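Local coordinates for periplasmic binding protein (Sulfurospirillum deleyianum, PDB 4PAG) that probably captures a small solute in the periplasm and hands it to an ABC transporter, and holds a histidine molecule in its pocket, at residues A176-G181 and N234-Y238; F219-I223 and K246-L250; Y238-F242 and K256-L260; R170-A176 and P227-Q233. One frame throughout, in Å; residues are numbered along the deposited sequence.

All four contacts build one lobe of the binding protein, around a parallel sheet with strand order 201-202, 172-176, 229-232, 258-260. Contact 4 pairs the two middle strands and contact 3 packs helix 235-243 on strand 258-260 at one edge; their centres lie about 11 Å apart. Contact 1, about 9 Å from contact 3 centre to centre, joins the start of the same helix to the loop after strand 172-176 and shares Tyr238 with contact 3 and Ala176 with contact 4. The centre of contact 2 lies about 14 Å from that of contact 1, the two tied by Phe237 CE1 on Trp247 CZ2 at 3.6 Å. The bound histidine touches Pro235 of contact 1 and Leu260 of contact 3.

Contact 1. Residues A176-G181 and N234-Y238; sequences AEGDFG and NPTFY. With HIS (histidine), chain E.
Phe237 lies with one ring face against Gly181, whose CA sits 3.5 Å from the ring centroid and almost exactly on the ring normal, a CH-pi contact. The fit demands glycine, since a CB would run into Phe237 CZ. Ala176 CB adds a small apolar contact at Phe237 CE2, 3.8 Å away. Phe237 CG lies anti to its own N (chi1 -178°), and the ring swings from the helix to this loop, which holds a type I beta turn from Gly178 to Gly181. An alanine in place of Phe237 is likely to leave Gly181 CA without its aromatic cover and open a gap beside Ala176. Here the loop after strand 172-176 meets the first turn of helix 235-243, which follows strand 229-232 of the same sheet; Pro235 in that turn also lines the histidine pocket. Beyond the ring the contact is polar. Buried Asn234 is held by two waters: one bridges Ala176 O, Gly178 O and Asn234 N; the other accepts from Gly178 N and donates to Asn234 OD1 at 2.7 Å. At Asp179 and Thr236 the contact reaches the solvent. Asn234 ND2 donates to Asp179 OD1 at 3.0 Å from above the carboxylate plane, and Lys52 forms a salt bridge to the same oxygen. Thr236 OG1 stands farther off, 3.6 Å from Asp179 O.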
loop_
_atom_site.group_PDB
_atom_site.type_symbol
_atom_site.label_atom_id
_atom_site.label_comp_id
_atom_site.label_asym_id
_atom_site.label_seq_id
_atom_site.Cartn_x
_atom_site.Cartn_y
_atom_site.Cartn_z
ATOM N N ALA A 176 -3.453 -12.893 8.129
ATOM C CA ALA A 176 -3.264 -12.952 9.575
ATOM C C ALA A 176 -2.601 -11.683 10.065
ATOM O O ALA A 176 -1.442 -11.428 9.770
ATOM C CB ALA A 176 -2.434 -14.164 9.958
ATOM N N GLU A 177 -3.346 -10.894 10.826
ATOM C CA GLU A 177 -2.849 -9.636 11.352
ATOM C C GLU A 177 -2.717 -9.713 12.863
ATOM O O GLU A 177 -3.243 -10.632 13.496
ATOM C CB GLU A 177 -3.798 -8.511 10.955
ATOM C CG GLU A 177 -3.841 -8.259 9.459
ATOM C CD GLU A 177 -4.805 -7.142 9.117
ATOM O OE1 GLU A 177 -6.026 -7.370 9.303
ATOM O OE2 GLU A 177 -4.342 -6.055 8.685
ATOM N N GLY A 178 -1.984 -8.755 13.426
ATOM C CA GLY A 178 -1.736 -8.694 14.853
ATOM C C GLY A 178 -0.693 -9.683 15.336
ATOM O O GLY A 178 -0.242 -10.564 14.602
ATOM N N ASP A 179 -0.323 -9.539 16.600
ATOM C CA ASP A 179 0.748 -10.341 17.182
ATOM C C ASP A 179 0.372 -11.799 17.357
ATOM O O ASP A 179 1.245 -12.638 17.504
ATOM C CB ASP A 179 1.169 -9.757 18.524
ATOM C CG ASP A 179 1.780 -8.372 18.389
ATOM O OD1 ASP A 179 2.388 -8.087 17.326
ATOM O OD2 ASP A 179 1.648 -7.571 19.343
ATOM N N PHE A 180 -0.919 -12.104 17.330
ATOM C CA PHE A 180 -1.381 -13.459 17.606
ATOM C C PHE A 180 -2.134 -14.063 16.435
ATOM O O PHE A 180 -2.696 -15.149 16.558
ATOM C CB PHE A 180 -2.252 -13.452 18.865
ATOM C CG PHE A 180 -1.612 -12.748 20.037
ATOM C CD1 PHE A 180 -0.735 -13.423 20.876
ATOM C CD2 PHE A 180 -1.886 -11.412 20.295
ATOM C CE1 PHE A 180 -0.146 -12.777 21.955
ATOM C CE2 PHE A 180 -1.295 -10.757 21.367
ATOM C CZ PHE A 180 -0.424 -11.440 22.197
ATOM N N GLY A 181 -2.138 -13.366 15.297
ATOM C CA GLY A 181 -2.792 -13.857 14.091
ATOM C C GLY A 181 -4.311 -13.857 14.147
ATOM O O GLY A 181 -4.951 -14.419 13.263
ATOM N N ASN A 234 2.763 -9.622 10.882
ATOM C CA ASN A 234 3.644 -9.407 12.034
ATOM C C ASN A 234 4.706 -10.508 12.187
ATOM O O ASN A 234 4.382 -11.702 12.243
ATOM C CB ASN A 234 2.809 -9.228 13.310
ATOM C CG ASN A 234 2.021 -7.906 13.319
ATOM O OD1 ASN A 234 1.842 -7.260 12.279
ATOM N ND2 ASN A 234 1.562 -7.497 14.499
ATOM N N PRO A 235 5.986 -10.115 12.247
ATOM C CA PRO A 235 7.030 -11.135 12.352
ATOM C C PRO A 235 6.943 -11.990 13.618
ATOM O O PRO A 235 7.338 -13.150 13.566
ATOM C CB PRO A 235 8.336 -10.329 12.321
ATOM C CG PRO A 235 7.953 -8.937 12.670
ATOM C CD PRO A 235 6.546 -8.752 12.188
ATOM N N THR A 236 6.418 -11.451 14.726
ATOM C CA THR A 236 6.265 -12.266 15.952
ATOM C C THR A 236 5.268 -13.403 15.721
ATOM O O THR A 236 5.484 -14.526 16.177
ATOM C CB THR A 236 5.832 -11.471 17.219
ATOM O OG1 THR A 236 4.450 -11.076 17.127
ATOM C CG2 THR A 236 6.696 -10.255 17.430
ATOM N N PHE A 237 4.187 -13.124 15.003
ATOM C CA PHE A 237 3.242 -14.176 14.701
ATOM C C PHE A 237 3.835 -15.213 13.744
ATOM O O PHE A 237 3.614 -16.422 13.896
ATOM C CB PHE A 237 1.927 -13.646 14.141
ATOM C CG PHE A 237 0.954 -14.740 13.879
ATOM C CD1 PHE A 237 0.524 -15.539 14.933
ATOM C CD2 PHE A 237 0.553 -15.049 12.596
ATOM C CE1 PHE A 237 -0.331 -16.591 14.712
ATOM C CE2 PHE A 237 -0.310 -16.108 12.367
ATOM C CZ PHE A 237 -0.747 -16.884 13.426
ATOM N N TYR A 238 4.593 -14.748 12.761
ATOM C CA TYR A 238 5.217 -15.660 11.805
ATOM C C TYR A 238 6.107 -16.700 12.506
ATOM O O TYR A 238 6.102 -17.880 12.136
ATOM C CB TYR A 238 5.994 -14.870 10.764
ATOM C CG TYR A 238 6.706 -15.730 9.761
ATOM C CD1 TYR A 238 6.031 -16.277 8.674
ATOM C CD2 TYR A 238 8.053 -16.004 9.901
ATOM C CE1 TYR A 238 6.688 -17.066 7.744
ATOM C CE2 TYR A 238 8.716 -16.799 8.985
ATOM C CZ TYR A 238 8.030 -17.327 7.911
ATOM O OH TYR A 238 8.710 -18.118 7.014
HETATM N N HIS E . 11.310 -10.316 8.264
HETATM C CA HIS E . 10.698 -9.043 7.794
HETATM C C HIS E . 9.910 -8.379 8.915
HETATM O O HIS E . 8.673 -8.367 8.980
HETATM C CB HIS E . 9.809 -9.281 6.580
HETATM C CG HIS E . 10.448 -10.125 5.522
HETATM N ND1 HIS E . 9.726 -10.936 4.673
HETATM C CD2 HIS E . 11.748 -10.287 5.180
HETATM C CE1 HIS E . 10.551 -11.553 3.847
HETATM N NE2 HIS E . 11.784 -11.176 4.132
HETATM O OXT HIS E . 10.538 -7.834 9.810
HETATM O O HOH W 1 0.405 -11.059 11.883
HETATM O O HOH W 2 -0.804 -6.903 11.699
#

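Contact 2. Residues F219-I223 and K246-L250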
loop_
_atom_site.group_PDB
_atom_site.type_symbol
_atom_site.label_atom_id
_atom_site.label_comp_id
_atom_site.label_asym_id
_atom_site.label_seq_id
_atom_site.Cartn_x
_atom_site.Cartn_y
_atom_site.Cartn_z
ATOM N N PHE A 219 -9.222 -18.537 17.037
ATOM C CA PHE A 219 -8.430 -19.653 16.528
ATOM C C PHE A 219 -9.355 -20.722 15.932
ATOM O O PHE A 219 -9.092 -21.265 14.859
ATOM C CB PHE A 219 -7.553 -20.220 17.653
ATOM C CG PHE A 219 -6.776 -21.443 17.265
ATOM C CD1 PHE A 219 -5.843 -21.392 16.243
ATOM C CD2 PHE A 219 -6.973 -22.650 17.930
ATOM C CE1 PHE A 219 -5.131 -22.521 15.878
ATOM C CE2 PHE A 219 -6.256 -23.779 17.575
ATOM C CZ PHE A 219 -5.334 -23.713 16.546
ATOM N N GLU A 220 -10.472 -20.969 16.611
ATOM C CA GLU A 220 -11.412 -22.003 16.207
ATOM C C GLU A 220 -12.039 -21.675 14.841
ATOM O O GLU A 220 -12.242 -22.556 14.008
ATOM C CB GLU A 220 -12.464 -22.193 17.310
ATOM C CG GLU A 220 -11.913 -22.832 18.599
ATOM C CD GLU A 220 -10.920 -21.964 19.407
ATOM O OE1 GLU A 220 -11.018 -20.701 19.408
ATOM O OE2 GLU A 220 -10.030 -22.560 20.069
ATOM N N GLN A 221 -12.292 -20.392 14.605
ATOM C CA GLN A 221 -12.805 -19.912 13.326
ATOM C C GLN A 221 -11.796 -20.072 12.178
ATOM O O GLN A 221 -12.167 -20.410 11.054
ATOM C CB GLN A 221 -13.200 -18.442 13.448
ATOM C CG GLN A 221 -13.918 -17.911 12.219
ATOM C CD GLN A 221 -15.217 -18.643 11.982
ATOM O OE1 GLN A 221 -16.080 -18.649 12.843
ATOM N NE2 GLN A 221 -15.357 -19.274 10.826
ATOM N N ILE A 222 -10.524 -19.818 12.460
ATOM C CA ILE A 222 -9.464 -19.981 11.451
ATOM C C ILE A 222 -9.362 -21.450 11.025
ATOM O O ILE A 222 -9.237 -21.752 9.838
ATOM C CB ILE A 222 -8.106 -19.467 11.964
ATOM C CG1 ILE A 222 -8.188 -17.959 12.230
ATOM C CG2 ILE A 222 -6.997 -19.778 10.959
ATOM C CD1 ILE A 222 -7.084 -17.409 13.111
ATOM N N ILE A 223 -9.438 -22.357 11.995
ATOM C CA ILE A 223 -9.492 -23.790 11.691
ATOM C C ILE A 223 -10.654 -24.104 10.752
ATOM O O ILE A 223 -10.476 -24.834 9.770
ATOM C CB ILE A 223 -9.610 -24.649 12.965
ATOM C CG1 ILE A 223 -8.328 -24.560 13.787
ATOM C CG2 ILE A 223 -9.915 -26.106 12.609
ATOM C CD1 ILE A 223 -8.428 -25.234 15.142
ATOM N N LYS A 246 -0.185 -25.957 18.498
ATOM C CA LYS A 246 -1.611 -25.922 18.149
ATOM C C LYS A 246 -1.870 -25.469 16.706
ATOM O O LYS A 246 -2.861 -25.864 16.101
ATOM C CB LYS A 246 -2.382 -25.015 19.105
ATOM C CG LYS A 246 -2.219 -23.536 18.802
ATOM C CD LYS A 246 -2.845 -22.703 19.890
ATOM C CE LYS A 246 -3.228 -21.326 19.393
ATOM N NZ LYS A 246 -4.198 -20.738 20.346
ATOM N N TRP A 247 -0.983 -24.649 16.149
ATOM C CA TRP A 247 -1.168 -24.187 14.770
ATOM C C TRP A 247 -0.898 -25.270 13.727
ATOM O O TRP A 247 -1.289 -25.126 12.579
ATOM C CB TRP A 247 -0.305 -22.966 14.490
ATOM C CG TRP A 247 -0.709 -21.806 15.311
ATOM C CD1 TRP A 247 -0.197 -21.446 16.518
ATOM C CD2 TRP A 247 -1.735 -20.861 15.009
ATOM N NE1 TRP A 247 -0.828 -20.324 16.983
ATOM C CE2 TRP A 247 -1.778 -19.941 16.076
ATOM C CE3 TRP A 247 -2.612 -20.693 13.935
ATOM C CZ2 TRP A 247 -2.671 -18.882 16.109
ATOM C CZ3 TRP A 247 -3.500 -19.630 13.965
ATOM C CH2 TRP A 247 -3.513 -18.731 15.041
ATOM N N ALA A 248 -0.243 -26.353 14.124
ATOM C CA ALA A 248 0.029 -27.465 13.212
ATOM C C ALA A 248 -1.238 -28.199 12.756
ATOM O O ALA A 248 -1.173 -29.015 11.853
ATOM C CB ALA A 248 1.002 -28.444 13.857
ATOM N N VAL A 249 -2.379 -27.931 13.389
ATOM C CA VAL A 249 -3.661 -28.443 12.889
ATOM C C VAL A 249 -3.981 -27.934 11.476
ATOM O O VAL A 249 -4.690 -28.591 10.720
ATOM C CB VAL A 249 -4.831 -28.113 13.851
ATOM C CG1 VAL A 249 -5.078 -26.613 13.968
ATOM C CG2 VAL A 249 -6.095 -28.796 13.390
ATOM N N LEU A 250 -3.454 -26.766 11.123
ATOM C CA LEU A 250 -3.755 -26.147 9.837
ATOM C C LEU A 250 -2.926 -26.748 8.704
ATOM O O LEU A 250 -1.703 -26.866 8.816
ATOM C CB LEU A 250 -3.482 -24.649 9.914
ATOM C CG LEU A 250 -4.334 -23.844 10.899
ATOM C CD1 LEU A 250 -3.864 -22.400 10.940
ATOM C CD2 LEU A 250 -5.807 -23.896 10.531
#
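Phe219 and Trp247 form a T-shaped pair, the edge of the phenylalanine directed at the face of the indole, with Phe219 CE1 3.7 Å from Trp247 CE3 and the planes at 71°. A chi1 of 175° sends the Phe219 ring away from its own N-H, off its helix and over to the tryptophan. The second aromatic interaction uses a face of Phe219: the extended chain of Lys246 slides across it in the opposite direction, placing CE 4.0 Å from the ring centroid, nearly on the normal, and the ammonium NZ 4.3 Å from it in a cation-pi contact. A lysine suits this solvent-facing position because its methylenes cover the ring while its charge can still meet water. A serine at Phe219 would probably leave the Trp247 face without its edge partner and the Lys246 chain without a surface to lie on. Purely apolar contacts continue along the helix. Ile223 CD1 meets Val249 CG1 at 3.8 Å, the side chains crossing at about a right angle, and Ile222 CG2 touches Leu250 CD1 at 4.1 Å. Branched aliphatic residues fill the space between the two backbones without needing polar partners. The contact thus joins helix 219-225, which leads into strand 229-232, to the 3-10 turn between helices 235-243 and 251-254, while Phe237 of helix 235-243 packs edge-to-face with Trp247.

Contact 3. Residues Y238-F242 and K256-L260; sequences YKTVF and KKVYL. With HIS (histidine), chain E.
Helix 235-243 packs against the outer strand 258-260 of the parallel sheet, the helix-on-sheet layering of an alpha/beta lobe, and the strand's last residue, Leu260, belongs to the histidine pocket. Helix 238-242 and strand 258-260 run nearly antiparallel, their axes at 158° with a closest approach of 9.7 Å. Tyr238 presents a face to Leu260, whose CB lies over it toward the rim, 4.0 Å from Tyr238 CD1. The edge of the same ring meets the backbone, CE1 standing 3.5 Å from Val258 O in the ring plane. Valine suits the start of the strand because its short branches serve two helix residues: Val258 CG1 meets Val241 CG1 at 4.0 Å, while Val258 CB approaches Phe242 CZ at 3.7 Å. Phe242, at the exposed margin, brings CZ obliquely up to this branched carbon and touches Lys256 CA with its edge. Leu260 likewise works on two fronts. Its chi1 (-176°) carries CG toward helix and ligand, and with chi2 at 63° CD1 lies by Tyr238 CB and CD2 by the ligand; Leu260 O accepts a weak hydrogen bond from ligand ND1. Lys323 makes a cation-pi contact with Tyr238. One water joins tyrosine to strand, 2.6 Å from Tyr238 OH and donating to Val258 O at 3.0 Å.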
loop_
_atom_site.group_PDB
_atom_site.type_symbol
_atom_site.label_atom_id
_atom_site.label_comp_id
_atom_site.label_asym_id
_atom_site.label_seq_id
_atom_site.Cartn_x
_atom_site.Cartn_y
_atom_site.Cartn_z
ATOM N N TYR A 238 4.593 -14.748 12.761
ATOM C CA TYR A 238 5.217 -15.660 11.805
ATOM C C TYR A 238 6.107 -16.700 12.506
ATOM O O TYR A 238 6.102 -17.880 12.136
ATOM C CB TYR A 238 5.994 -14.870 10.764
ATOM C CG TYR A 238 6.706 -15.730 9.761
ATOM C CD1 TYR A 238 6.031 -16.277 8.674
ATOM C CD2 TYR A 238 8.053 -16.004 9.901
ATOM C CE1 TYR A 238 6.688 -17.066 7.744
ATOM C CE2 TYR A 238 8.716 -16.799 8.985
ATOM C CZ TYR A 238 8.030 -17.327 7.911
ATOM O OH TYR A 238 8.710 -18.118 7.014
ATOM N N LYS A 239 6.846 -16.276 13.527
ATOM C CA LYS A 239 7.611 -17.219 14.364
ATOM C C LYS A 239 6.688 -18.118 15.185
ATOM O O LYS A 239 6.854 -19.335 15.217
ATOM C CB LYS A 239 8.549 -16.476 15.325
ATOM C CG LYS A 239 9.660 -15.645 14.698
ATOM C CD LYS A 239 10.440 -16.406 13.639
ATOM C CE LYS A 239 11.944 -16.210 13.777
ATOM N NZ LYS A 239 12.520 -17.222 14.709
ATOM N N THR A 240 5.715 -17.504 15.846
ATOM C CA THR A 240 4.781 -18.229 16.711
ATOM C C THR A 240 4.068 -19.367 15.990
ATOM O O THR A 240 3.960 -20.476 16.529
ATOM C CB THR A 240 3.734 -17.265 17.298
ATOM O OG1 THR A 240 4.371 -16.405 18.250
ATOM C CG2 THR A 240 2.601 -18.011 17.990
ATOM N N VAL A 241 3.598 -19.099 14.772
ATOM C CA VAL A 241 2.763 -20.053 14.040
ATOM C C VAL A 241 3.521 -21.342 13.683
ATOM O O VAL A 241 2.905 -22.388 13.488
ATOM C CB VAL A 241 2.105 -19.396 12.782
ATOM C CG1 VAL A 241 3.106 -19.196 11.664
ATOM C CG2 VAL A 241 0.926 -20.219 12.285
ATOM N N PHE A 242 4.850 -21.266 13.621
ATOM C CA PHE A 242 5.694 -22.453 13.414
ATOM C C PHE A 242 6.316 -23.022 14.693
ATOM O O PHE A 242 6.811 -24.154 14.687
ATOM C CB PHE A 242 6.788 -22.147 12.395
ATOM C CG PHE A 242 6.286 -22.072 10.989
ATOM C CD1 PHE A 242 5.835 -23.213 10.343
ATOM C CD2 PHE A 242 6.236 -20.859 10.316
ATOM C CE1 PHE A 242 5.352 -23.147 9.046
ATOM C CE2 PHE A 242 5.770 -20.788 9.014
ATOM C CZ PHE A 242 5.321 -21.931 8.381
ATOM N N LYS A 256 3.745 -25.500 4.961
ATOM C CA LYS A 256 4.637 -24.333 5.039
ATOM C C LYS A 256 4.240 -23.229 4.052
ATOM O O LYS A 256 5.079 -22.479 3.566
ATOM C CB LYS A 256 6.097 -24.747 4.841
ATOM C CG LYS A 256 6.539 -25.886 5.757
ATOM C CD LYS A 256 7.829 -26.512 5.254
ATOM C CE LYS A 256 8.555 -27.272 6.349
ATOM N NZ LYS A 256 7.746 -28.392 6.907
ATOM N N LYS A 257 2.946 -23.121 3.781
ATOM C CA LYS A 257 2.419 -22.082 2.896
ATOM C C LYS A 257 1.937 -20.896 3.745
ATOM O O LYS A 257 0.757 -20.519 3.747
ATOM C CB LYS A 257 1.325 -22.665 2.001
ATOM C CG LYS A 257 1.886 -23.615 0.945
ATOM C CD LYS A 257 0.831 -24.528 0.340
ATOM C CE LYS A 257 -0.048 -23.809 -0.662
ATOM N NZ LYS A 257 0.636 -23.600 -1.972
ATOM N N VAL A 258 2.895 -20.331 4.474
ATOM C CA VAL A 258 2.703 -19.202 5.368
ATOM C C VAL A 258 3.824 -18.218 5.038
ATOM O O VAL A 258 4.994 -18.592 5.080
ATOM C CB VAL A 258 2.829 -19.633 6.844
ATOM C CG1 VAL A 258 2.658 -18.444 7.780
ATOM C CG2 VAL A 258 1.841 -20.750 7.185
ATOM N N TYR A 259 3.481 -16.978 4.691
ATOM C CA TYR A 259 4.474 -16.031 4.163
ATOM C C TYR A 259 4.367 -14.670 4.823
ATOM O O TYR A 259 3.266 -14.138 4.995
ATOM C CB TYR A 259 4.332 -15.898 2.636
ATOM C CG TYR A 259 4.355 -17.247 1.931
ATOM C CD1 TYR A 259 5.546 -17.935 1.746
ATOM C CD2 TYR A 259 3.177 -17.855 1.509
ATOM C CE1 TYR A 259 5.568 -19.190 1.146
ATOM C CE2 TYR A 259 3.190 -19.104 0.892
ATOM C CZ TYR A 259 4.393 -19.760 0.710
ATOM O OH TYR A 259 4.420 -20.987 0.097
ATOM N N LEU A 260 5.523 -14.122 5.190
ATOM C CA LEU A 260 5.614 -12.840 5.873
ATOM C C LEU A 260 5.719 -11.719 4.836
ATOM O O LEU A 260 6.560 -11.758 3.951
ATOM C CB LEU A 260 6.834 -12.827 6.798
ATOM C CG LEU A 260 7.084 -11.624 7.701
ATOM C CD1 LEU A 260 5.964 -11.429 8.708
ATOM C CD2 LEU A 260 8.428 -11.783 8.412
HETATM N N HIS E . 11.310 -10.316 8.264
HETATM C CA HIS E . 10.698 -9.043 7.794
HETATM C C HIS E . 9.910 -8.379 8.915
HETATM O O HIS E . 8.673 -8.367 8.980
HETATM C CB HIS E . 9.809 -9.281 6.580
HETATM C CG HIS E . 10.448 -10.125 5.522
HETATM N ND1 HIS E . 9.726 -10.936 4.673
HETATM C CD2 HIS E . 11.748 -10.287 5.180
HETATM C CE1 HIS E . 10.551 -11.553 3.847
HETATM N NE2 HIS E . 11.784 -11.176 4.132
HETATM O OXT HIS E . 10.538 -7.834 9.810
HETATM O O HOH W 3 7.901 -18.397 4.591
#

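Contact 4. Residues R170-A176 and P227-Q233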
loop_
_atom_site.group_PDB
_atom_site.type_symbol
_atom_site.label_atom_id
_atom_site.label_comp_id
_atom_site.label_asym_id
_atom_site.label_seq_id
_atom_site.Cartn_x
_atom_site.Cartn_y
_atom_site.Cartn_z
ATOM N N ARG A 170 -9.825 -20.948 -7.167
ATOM C CA ARG A 170 -9.135 -19.839 -6.507
ATOM C C ARG A 170 -8.631 -20.259 -5.132
ATOM O O ARG A 170 -9.358 -20.881 -4.359
ATOM C CB ARG A 170 -10.052 -18.620 -6.371
ATOM C CG ARG A 170 -10.548 -18.051 -7.696
ATOM C CD ARG A 170 -9.498 -17.183 -8.346
ATOM N NE ARG A 170 -9.858 -16.734 -9.694
ATOM C CZ ARG A 170 -10.346 -15.533 -10.008
ATOM N NH1 ARG A 170 -10.579 -14.618 -9.082
ATOM N NH2 ARG A 170 -10.606 -15.246 -11.277
ATOM N N THR A 171 -7.391 -19.899 -4.826
ATOM C CA THR A 171 -6.733 -20.321 -3.588
ATOM C C THR A 171 -7.350 -19.630 -2.371
ATOM O O THR A 171 -7.410 -18.411 -2.321
ATOM C CB THR A 171 -5.228 -19.995 -3.664
ATOM O OG1 THR A 171 -4.663 -20.658 -4.798
ATOM C CG2 THR A 171 -4.473 -20.420 -2.400
ATOM N N LYS A 172 -7.798 -20.411 -1.387
ATOM C CA LYS A 172 -8.292 -19.842 -0.132
ATOM C C LYS A 172 -7.134 -19.258 0.677
ATOM O O LYS A 172 -6.123 -19.928 0.908
ATOM C CB LYS A 172 -9.034 -20.890 0.692
ATOM C CG LYS A 172 -10.322 -21.382 0.045
ATOM C CD LYS A 172 -10.806 -22.685 0.661
ATOM C CE LYS A 172 -11.254 -22.517 2.101
ATOM N NZ LYS A 172 -11.421 -23.839 2.781
ATOM N N VAL A 173 -7.285 -18.005 1.100
ATOM C CA VAL A 173 -6.232 -17.313 1.825
ATOM C C VAL A 173 -6.783 -16.615 3.078
ATOM O O VAL A 173 -7.868 -16.019 3.059
ATOM C CB VAL A 173 -5.447 -16.334 0.895
ATOM C CG1 VAL A 173 -6.360 -15.328 0.213
ATOM C CG2 VAL A 173 -4.348 -15.604 1.655
ATOM N N TYR A 174 -6.024 -16.720 4.167
ATOM C CA TYR A 174 -6.297 -16.023 5.407
ATOM C C TYR A 174 -5.222 -14.967 5.612
ATOM O O TYR A 174 -4.031 -15.263 5.569
ATOM C CB TYR A 174 -6.310 -16.995 6.592
ATOM C CG TYR A 174 -6.505 -16.312 7.924
ATOM C CD1 TYR A 174 -7.696 -15.658 8.216
ATOM C CD2 TYR A 174 -5.496 -16.293 8.881
ATOM C CE1 TYR A 174 -7.880 -15.014 9.423
ATOM C CE2 TYR A 174 -5.671 -15.649 10.099
ATOM C CZ TYR A 174 -6.870 -15.014 10.360
ATOM O OH TYR A 174 -7.075 -14.379 11.550
ATOM N N TYR A 175 -5.652 -13.728 5.820
ATOM C CA TYR A 175 -4.741 -12.622 6.090
ATOM C C TYR A 175 -4.602 -12.482 7.599
ATOM O O TYR A 175 -5.529 -12.043 8.275
ATOM C CB TYR A 175 -5.298 -11.342 5.463
ATOM C CG TYR A 175 -4.446 -10.098 5.608
ATOM C CD1 TYR A 175 -3.057 -10.161 5.679
ATOM C CD2 TYR A 175 -5.045 -8.846 5.648
ATOM C CE1 TYR A 175 -2.289 -9.008 5.796
ATOM C CE2 TYR A 175 -4.294 -7.693 5.766
ATOM C CZ TYR A 175 -2.919 -7.771 5.847
ATOM O OH TYR A 175 -2.191 -6.603 5.977
ATOM N N ALA A 176 -3.453 -12.893 8.129
ATOM C CA ALA A 176 -3.264 -12.952 9.575
ATOM C C ALA A 176 -2.601 -11.683 10.065
ATOM O O ALA A 176 -1.442 -11.428 9.770
ATOM C CB ALA A 176 -2.434 -14.164 9.958
ATOM N N PRO A 227 -7.684 -22.292 5.521
ATOM C CA PRO A 227 -7.032 -21.640 4.382
ATOM C C PRO A 227 -5.937 -22.512 3.773
ATOM O O PRO A 227 -5.334 -23.340 4.467
ATOM C CB PRO A 227 -6.427 -20.375 5.001
ATOM C CG PRO A 227 -6.164 -20.755 6.425
ATOM C CD PRO A 227 -7.326 -21.641 6.798
ATOM N N GLU A 228 -5.702 -22.335 2.479
ATOM C CA GLU A 228 -4.620 -23.026 1.788
ATOM C C GLU A 228 -3.310 -22.264 1.945
ATOM O O GLU A 228 -2.238 -22.872 2.025
ATOM C CB GLU A 228 -4.958 -23.211 0.313
ATOM C CG GLU A 228 -6.200 -24.056 0.097
ATOM C CD GLU A 228 -6.735 -23.963 -1.319
ATOM O OE1 GLU A 228 -6.186 -24.660 -2.199
ATOM O OE2 GLU A 228 -7.704 -23.205 -1.549
ATOM N N VAL A 229 -3.405 -20.937 1.978
ATOM C CA VAL A 229 -2.258 -20.066 2.188
ATOM C C VAL A 229 -2.567 -19.058 3.296
ATOM O O VAL A 229 -3.689 -18.554 3.400
ATOM C CB VAL A 229 -1.873 -19.320 0.892
ATOM C CG1 VAL A 229 -0.828 -18.249 1.163
ATOM C CG2 VAL A 229 -1.345 -20.291 -0.165
ATOM N N ILE A 230 -1.563 -18.765 4.116
ATOM C CA ILE A 230 -1.683 -17.727 5.126
ATOM C C ILE A 230 -0.652 -16.634 4.855
ATOM O O ILE A 230 0.544 -16.897 4.732
ATOM C CB ILE A 230 -1.536 -18.275 6.557
ATOM C CG1 ILE A 230 -2.674 -19.253 6.878
ATOM C CG2 ILE A 230 -1.508 -17.115 7.551
ATOM C CD1 ILE A 230 -2.468 -20.072 8.137
ATOM N N ILE A 231 -1.137 -15.403 4.743
ATOM C CA ILE A 231 -0.282 -14.237 4.571
ATOM C C ILE A 231 -0.237 -13.497 5.901
ATOM O O ILE A 231 -1.281 -13.129 6.441
ATOM C CB ILE A 231 -0.830 -13.310 3.464
ATOM C CG1 ILE A 231 -0.927 -14.047 2.119
ATOM C CG2 ILE A 231 0.034 -12.062 3.319
ATOM C CD1 ILE A 231 0.383 -14.579 1.575
ATOM N N VAL A 232 0.976 -13.272 6.403
ATOM C CA VAL A 232 1.222 -12.781 7.756
ATOM C C VAL A 232 1.886 -11.399 7.743
ATOM O O VAL A 232 2.865 -11.173 7.030
ATOM C CB VAL A 232 2.157 -13.757 8.508
ATOM C CG1 VAL A 232 2.517 -13.212 9.881
ATOM C CG2 VAL A 232 1.523 -15.149 8.607
ATOM N N GLN A 233 1.369 -10.484 8.553
ATOM C CA GLN A 233 1.930 -9.131 8.632
ATOM C C GLN A 233 3.026 -9.061 9.710
ATOM O O GLN A 233 4.113 -8.536 9.475
ATOM C CB GLN A 233 0.784 -8.142 8.900
ATOM C CG GLN A 233 0.854 -6.744 8.300
ATOM C CD GLN A 233 1.581 -6.614 6.970
ATOM O OE1 GLN A 233 2.792 -6.545 6.946
ATOM N NE2 GLN A 233 0.837 -6.487 5.874
HETATM O O HOH W 4 -9.262 -23.995 -3.889
#
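Tyr175 turns its CG opposite the backbone N (chi1 -178°) while the chain of Gln233 bends at chi2 (31°), and the two polar ends meet: Gln233 NE2 donates to Tyr175 OH at 3.0 Å in an almost straight bond, with the hydroxyl in the amide plane and the ring and amide planes nearly perpendicular. Asp270 also bonds to that hydroxyl and Asn267 to Gln233 OE1. Leading up to this pair, strands 172-176 and 229-232 run parallel as the inner neighbours of the alpha/beta lobe's four-stranded sheet, flanked by 201-202 and 258-260, and are stitched by bonds such as Ala176 N to Ile231 O, 2.8 Å. Apolar residues suit both sheet faces: Val173 CG2 packs on Ile231 CG1 at 3.8 Å, and on the other face Ala176 CB on Ile230 CG2 at 3.9 Å. At the strands' start, Glu228 OE2 takes the N-H of Lys172 at 2.8 Å, the N-H coming from above the carboxylate plane, while Lys172 O accepts from both Val229 N and Glu228 N. Backbone pairing thus fixes the register, and side-chain bonds at both ends probably reinforce it.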